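Local coordinates for protein peptidase M3B, oligoendopeptidase F (Enterococcus faecium, PDB 2QR4) that probably cleaves short peptides as an oligoendopeptidase of the M3 metallopeptidase family, at residues 182-185 / 191-194. Sequence-based numbering, arbitrary orientation.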
# COMPACT_ATOMS: atom_id res chain seq x y z
N GLY A 182 11.90 9.83 -22.81
CA GLY A 182 12.78 9.04 -23.68
C GLY A 182 13.26 9.74 -24.93
O GLY A 182 14.41 9.59 -25.32
N GLN A 183 12.39 10.50 -25.58
CA GLN A 183 12.80 11.26 -26.76
C GLN A 183 13.87 12.24 -26.34
O GLN A 183 14.89 12.38 -27.01
CB GLN A 183 11.65 12.08 -27.35
CG GLN A 183 10.50 11.30 -27.95
CD GLN A 183 9.55 12.23 -28.70
OE1 GLN A 183 9.25 13.33 -28.23
NE2 GLN A 183 9.09 11.79 -29.88
N LEU A 184 13.60 12.94 -25.24
CA LEU A 184 14.49 13.99 -24.77
C LEU A 184 15.85 13.43 -24.33
O LEU A 184 16.87 14.09 -24.53
CB LEU A 184 13.83 14.80 -23.66
CG LEU A 184 12.60 15.61 -24.08
CD1 LEU A 184 11.95 16.21 -22.87
CD2 LEU A 184 12.96 16.69 -25.05
N LEU A 185 15.87 12.22 -23.77
CA LEU A 185 17.15 11.60 -23.40
C LEU A 185 17.99 11.20 -24.61
O LEU A 185 19.17 10.89 -24.47
CB LEU A 185 16.95 10.41 -22.45
CG LEU A 185 17.19 10.74 -20.98
CD1 LEU A 185 18.66 10.88 -20.67
CD2 LEU A 185 16.50 12.03 -20.63
N ARG A 191 22.32 19.84 -23.71
CA ARG A 191 21.73 20.65 -22.65
C ARG A 191 20.32 20.16 -22.35
O ARG A 191 19.88 20.14 -21.20
CB ARG A 191 21.72 22.13 -23.05
CG ARG A 191 20.84 23.01 -22.17
CD ARG A 191 20.53 24.37 -22.81
NE ARG A 191 19.54 24.31 -23.89
CZ ARG A 191 18.26 23.97 -23.72
NH1 ARG A 191 17.79 23.64 -22.52
NH2 ARG A 191 17.43 23.95 -24.77
N VAL A 192 19.61 19.76 -23.40
CA VAL A 192 18.24 19.28 -23.29
C VAL A 192 18.19 17.93 -22.56
O VAL A 192 17.32 17.70 -21.71
CB VAL A 192 17.59 19.18 -24.68
CG1 VAL A 192 16.40 18.23 -24.68
CG2 VAL A 192 17.21 20.57 -25.16
N ARG A 193 19.14 17.07 -22.90
CA ARG A 193 19.35 15.81 -22.20
C ARG A 193 19.57 16.02 -20.70
O ARG A 193 18.90 15.39 -19.86
CB ARG A 193 20.55 15.07 -22.81
CG ARG A 193 20.18 14.04 -23.84
CD ARG A 193 21.28 13.70 -24.84
NE ARG A 193 22.64 13.63 -24.31
CZ ARG A 193 23.71 13.93 -25.06
NH1 ARG A 193 23.52 14.32 -26.31
NH2 ARG A 193 24.95 13.87 -24.58
N GLU A 194 20.50 16.89 -20.35
CA GLU A 194 20.85 17.10 -18.94
C GLU A 194 19.66 17.67 -18.21
O GLU A 194 19.38 17.32 -17.06
CB GLU A 194 22.04 18.06 -18.85
CG GLU A 194 22.41 18.51 -17.44
CD GLU A 194 23.52 19.56 -17.47
OE1 GLU A 194 23.78 20.12 -18.55
OE2 GLU A 194 24.14 19.82 -16.42
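Leu-184 and Val-192 meet through their methyl groups where helix 178-185 is followed, through a short connection, by helix 190-206: a compact example of how two consecutive helices joined by a short loop are packed by one methyl-methyl contact and the methylenes of an arginine set against two carbonyl oxygens. The side chain of Leu-184 crosses that of Val-192 at about a right angle, its CD2 lying 3.8 Å from Val-192 CG1. With CG1 anti to the backbone N (chi1 159°), the valine puts this branch, rather than CG2, against the leucine. Leu-184 also packs on Ala-196, one turn further along the second helix, and on Leu-176.

At Leu-185 the nearest approach is through the backbone carbonyl. The aliphatic stem of Arg-193 lies alongside the carbonyls of Leu-184 and Leu-185, its CG 3.4 Å from Leu-184 O and equally 3.4 Å from Leu-185 O. The leucine side chain starts off away from the second segment, yet its end comes nearer again; it also touches Ala-196 and, on a loop, Tyr-282.

Bent at chi3 (38°), the arginine sets its guanidinium obliquely to Leu-185 O and turns it to partners outside the two segments: NH2 forms a salt bridge with Asp-283, NE hydrogen-bonds to Tyr-282 O and NH1 to Ser-187 O in the connection. One buried residue thus divides its work: its methylenes line two carbonyls, which the nearby positive charge probably suits electrostatically, and its charged end ties the connection and the 282-283 loop to the second helix.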